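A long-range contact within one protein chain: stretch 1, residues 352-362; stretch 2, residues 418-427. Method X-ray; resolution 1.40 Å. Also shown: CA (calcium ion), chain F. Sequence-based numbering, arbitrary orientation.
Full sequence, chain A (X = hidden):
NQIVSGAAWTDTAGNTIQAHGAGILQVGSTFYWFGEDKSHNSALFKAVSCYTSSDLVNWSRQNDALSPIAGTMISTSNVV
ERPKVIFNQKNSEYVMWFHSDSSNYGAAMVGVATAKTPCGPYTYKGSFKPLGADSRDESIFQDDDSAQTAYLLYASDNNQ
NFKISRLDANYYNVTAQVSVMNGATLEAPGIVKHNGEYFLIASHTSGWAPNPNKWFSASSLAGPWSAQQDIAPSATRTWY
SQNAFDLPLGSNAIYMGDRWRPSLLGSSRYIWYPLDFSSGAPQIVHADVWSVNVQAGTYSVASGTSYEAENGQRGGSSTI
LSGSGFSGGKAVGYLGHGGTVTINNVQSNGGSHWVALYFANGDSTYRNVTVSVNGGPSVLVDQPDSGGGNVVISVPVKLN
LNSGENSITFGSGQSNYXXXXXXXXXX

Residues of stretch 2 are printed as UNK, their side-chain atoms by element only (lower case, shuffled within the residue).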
# COMPACT_ATOMS: atom_id res chain seq x y z
N SER A 352 -2.22 -0.86 -25.92
CA SER A 352 -2.09 -0.10 -24.68
C SER A 352 -0.89 -0.58 -23.88
O SER A 352 -0.64 -1.79 -23.77
CB SER A 352 -3.37 -0.23 -23.86
OG SER A 352 -3.18 0.26 -22.55
N HIS A 353 -0.15 0.37 -23.32
CA HIS A 353 1.07 0.05 -22.58
C HIS A 353 1.15 0.89 -21.32
O HIS A 353 0.89 2.09 -21.34
CB HIS A 353 2.30 0.31 -23.45
CG HIS A 353 2.42 -0.67 -24.58
ND1 HIS A 353 3.25 -1.77 -24.52
CD2 HIS A 353 1.80 -0.72 -25.78
CE1 HIS A 353 3.13 -2.46 -25.65
NE2 HIS A 353 2.26 -1.84 -26.42
N TRP A 354 1.50 0.23 -20.21
CA TRP A 354 1.83 0.95 -19.00
C TRP A 354 3.18 1.63 -19.16
O TRP A 354 4.15 1.01 -19.62
CB TRP A 354 1.89 -0.01 -17.82
CG TRP A 354 0.55 -0.35 -17.31
CD1 TRP A 354 -0.08 -1.56 -17.40
CD2 TRP A 354 -0.37 0.53 -16.66
NE1 TRP A 354 -1.32 -1.49 -16.82
CE2 TRP A 354 -1.52 -0.22 -16.35
CE3 TRP A 354 -0.32 1.87 -16.26
CZ2 TRP A 354 -2.62 0.32 -15.69
CZ3 TRP A 354 -1.41 2.41 -15.61
CH2 TRP A 354 -2.54 1.64 -15.33
N VAL A 355 3.26 2.90 -18.77
CA VAL A 355 4.49 3.66 -18.80
C VAL A 355 4.73 4.22 -17.41
O VAL A 355 3.86 4.88 -16.83
CB VAL A 355 4.41 4.79 -19.85
CG1 VAL A 355 5.72 5.56 -19.91
CG2 VAL A 355 4.05 4.22 -21.24
N ALA A 356 5.91 3.95 -16.86
CA ALA A 356 6.29 4.48 -15.56
C ALA A 356 7.05 5.78 -15.75
O ALA A 356 8.04 5.83 -16.48
CB ALA A 356 7.15 3.48 -14.80
N LEU A 357 6.60 6.83 -15.07
CA LEU A 357 7.25 8.14 -15.11
C LEU A 357 8.09 8.29 -13.85
O LEU A 357 7.55 8.30 -12.74
CB LEU A 357 6.21 9.26 -15.21
CG LEU A 357 5.07 9.10 -16.21
CD1 LEU A 357 4.16 10.33 -16.17
CD2 LEU A 357 5.60 8.86 -17.61
N TYR A 358 9.41 8.37 -14.02
CA TYR A 358 10.34 8.56 -12.91
C TYR A 358 10.63 10.04 -12.77
O TYR A 358 11.10 10.69 -13.71
CB TYR A 358 11.63 7.78 -13.15
CG TYR A 358 11.48 6.30 -12.92
CD1 TYR A 358 10.74 5.50 -13.80
CD2 TYR A 358 12.08 5.69 -11.83
CE1 TYR A 358 10.59 4.13 -13.56
CE2 TYR A 358 11.94 4.34 -11.59
CZ TYR A 358 11.19 3.57 -12.46
OH TYR A 358 11.07 2.23 -12.20
N PHE A 359 10.33 10.60 -11.60
CA PHE A 359 10.40 12.04 -11.41
C PHE A 359 10.88 12.33 -9.99
O PHE A 359 10.82 11.47 -9.10
CB PHE A 359 9.02 12.67 -11.61
CG PHE A 359 8.03 12.25 -10.56
CD1 PHE A 359 7.91 12.97 -9.39
CD2 PHE A 359 7.29 11.08 -10.72
CE1 PHE A 359 7.04 12.56 -8.40
CE2 PHE A 359 6.42 10.67 -9.74
CZ PHE A 359 6.29 11.41 -8.57
N ALA A 360 11.33 13.56 -9.77
CA ALA A 360 11.62 14.06 -8.43
C ALA A 360 10.74 15.27 -8.18
O ALA A 360 10.59 16.13 -9.06
CB ALA A 360 13.09 14.45 -8.29
N ASN A 361 10.13 15.34 -7.00
CA ASN A 361 9.28 16.48 -6.63
C ASN A 361 9.65 16.85 -5.20
O ASN A 361 9.19 16.20 -4.26
CB ASN A 361 7.81 16.11 -6.76
CG ASN A 361 6.88 17.18 -6.21
OD1 ASN A 361 7.30 18.31 -5.93
ND2 ASN A 361 5.61 16.83 -6.06
N GLY A 362 10.46 17.89 -5.05
CA GLY A 362 10.89 18.29 -3.72
C GLY A 362 9.92 19.14 -2.94
O GLY A 362 10.26 19.59 -1.84
N UNK A 418 5.51 21.21 -13.59
CA UNK A 418 5.47 19.79 -13.30
C UNK A 418 6.68 19.41 -12.46
O UNK A 418 7.57 20.22 -12.21
c UNK A 418 5.49 18.97 -14.60
N UNK A 419 6.72 18.15 -12.02
CA UNK A 419 7.92 17.69 -11.36
C UNK A 419 9.05 17.49 -12.37
O UNK A 419 8.83 17.44 -13.58
c UNK A 419 7.66 16.37 -10.61
N UNK A 420 10.27 17.40 -11.86
CA UNK A 420 11.42 17.14 -12.71
C UNK A 420 11.40 15.70 -13.21
O UNK A 420 11.28 14.76 -12.41
o UNK A 420 13.64 19.13 -10.58
c UNK A 420 12.86 18.86 -11.53
c UNK A 420 12.72 17.41 -11.94
o UNK A 420 12.22 19.73 -12.15
N UNK A 421 11.54 15.51 -14.52
CA UNK A 421 11.39 14.19 -15.13
C UNK A 421 12.76 13.57 -15.37
O UNK A 421 13.59 14.14 -16.09
c UNK A 421 10.61 14.30 -16.44
c UNK A 421 10.17 12.96 -17.05
c UNK A 421 9.62 13.17 -18.46
c UNK A 421 9.13 12.23 -16.18
N UNK A 422 12.99 12.40 -14.78
CA UNK A 422 14.26 11.68 -14.86
C UNK A 422 14.30 10.78 -16.09
O UNK A 422 15.25 10.86 -16.89
c UNK A 422 14.44 10.85 -13.59
o UNK A 422 16.61 10.31 -14.42
o UNK A 422 15.94 9.32 -12.59
c UNK A 422 15.75 10.11 -13.54
N UNK A 423 13.31 9.91 -16.23
CA UNK A 423 13.23 8.96 -17.33
C UNK A 423 11.83 8.38 -17.33
O UNK A 423 11.04 8.62 -16.41
c UNK A 423 14.98 5.72 -16.03
n UNK A 423 15.31 3.42 -15.19
c UNK A 423 14.68 4.75 -14.91
c UNK A 423 14.11 6.96 -15.93
c UNK A 423 14.26 7.82 -17.19
N UNK A 424 11.52 7.62 -18.38
CA UNK A 424 10.30 6.82 -18.45
C UNK A 424 10.70 5.39 -18.77
O UNK A 424 11.74 5.14 -19.37
c UNK A 424 9.71 7.16 -20.92
c UNK A 424 8.66 7.55 -21.95
c UNK A 424 9.26 7.36 -19.46
c UNK A 424 8.95 8.83 -19.19
N UNK A 425 9.87 4.45 -18.34
CA UNK A 425 10.01 3.05 -18.72
C UNK A 425 8.70 2.61 -19.35
O UNK A 425 7.64 2.74 -18.73
c UNK A 425 11.64 2.66 -16.82
c UNK A 425 10.62 0.71 -18.06
c UNK A 425 12.11 1.77 -15.64
c UNK A 425 10.39 2.13 -17.54
N UNK A 426 8.79 2.11 -20.57
CA UNK A 426 7.63 1.67 -21.34
C UNK A 426 7.56 0.15 -21.26
O UNK A 426 8.48 -0.55 -21.70
c UNK A 426 6.53 1.58 -23.59
c UNK A 426 7.71 2.14 -22.79
c UNK A 426 7.73 3.66 -22.87
N UNK A 427 6.46 -0.36 -20.72
CA UNK A 427 6.27 -1.79 -20.54
C UNK A 427 5.34 -2.34 -21.61
O UNK A 427 4.80 -1.59 -22.43
OXT UNK A 427 5.12 -3.55 -21.68
c UNK A 427 7.64 -2.60 -17.63
c UNK A 427 6.66 -1.71 -18.03
c UNK A 427 8.53 -2.28 -16.64
c UNK A 427 6.60 -0.47 -17.41
c UNK A 427 8.45 -1.05 -16.03
c UNK A 427 7.48 -0.14 -16.40
o UNK A 427 9.35 -0.77 -15.04
c UNK A 427 5.69 -2.08 -19.14
CA CA F . 17.74 10.82 -16.37
O HOH W 1 1.93 -3.87 -23.02

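Position 418 carries a single side-chain carbon; its CB stays 7.8 Å from Phe359 CB, the nearest atom of stretch 1. It is Ala418. Position 419 likewise has one carbon, but this one points toward stretch 1: its CB lies 3.6 Å from CD1 of Phe359 and 3.3 Å from O of Ala360. It is Ala419.

At 420 there are two carbons, the second bearing two oxygens, with CB 3.8 Å from Ala360 O: a short-stemmed acid, Asp420. Its backbone pairs with Ala360 in both directions, Ala360 N to Asp420 O at 2.9 Å and Asp420 N to Ala360 O at 3.1 Å.

Position 421 has four carbons forked at the second, an end carbon reaching Tyr358 O and Leu357 CB. This is Leu421, whose CD1 lies 3.5 Å from Tyr358 O and 4.3 Å from Leu357 CB.

The side chain at 422 again has two carbons ending in two oxygens; its CB lies 3.3 Å from Tyr358 O, and one oxygen binds the calcium. This is Asp422. OD1 of Asp422 lies 2.3 Å and its backbone O 2.5 Å from the calcium ion; the remaining ligands come from elsewhere in the structure. Asp422 N donates to Tyr358 O at 2.8 Å.

Position 423 shows four carbons in a row ending in nitrogen, laid over one face of the Tyr358 ring, and is therefore Lys423. CE sits 4.0 Å from the centroid of the Tyr358 ring in a CH-pi contact, and NZ, 4.9 Å from the same centroid, adds a cation-pi interaction.

At 424, four carbons fork at the first, one arm two carbons long, and pack on Leu357: Ile424, with CG2 3.7 Å from Leu357 CD2. Position 425 branches identically and touches the Tyr358 ring: Ile425, with CD1 3.5 Å from Tyr358 CE1. At 426 one carbon carries two others, against Val355: Val426, with CG2 4.1 Å from Val355 CG1.

Position 427 bears a six-carbon ring with one oxygen, its edge meeting Ala356, and a terminal OXT: Tyr427. CE2 of Tyr427 lies 4.0 Å from Ala356 CB, while Tyr427 O accepts from His353 ND1 at 2.6 Å.

The contact is an antiparallel strand pair, held by reciprocal backbone bonds such as Ala356 N to Ile425 O at 2.8 Å and Ile425 N to Ala356 O at 3.0 Å. A beta bulge shifts the register between Tyr358 and Phe359. There Tyr358 O accepts from Asp422 N at 2.8 Å and, weakly, from Lys423 N at 3.4 Å. Val355, Leu357, Phe359, Leu421, Ile424 and Val426 form a buried apolar face; Tyr358, Lys423 and Ile425 pack together on the other.

Stretch 2 418-427: AADLDKIIVY
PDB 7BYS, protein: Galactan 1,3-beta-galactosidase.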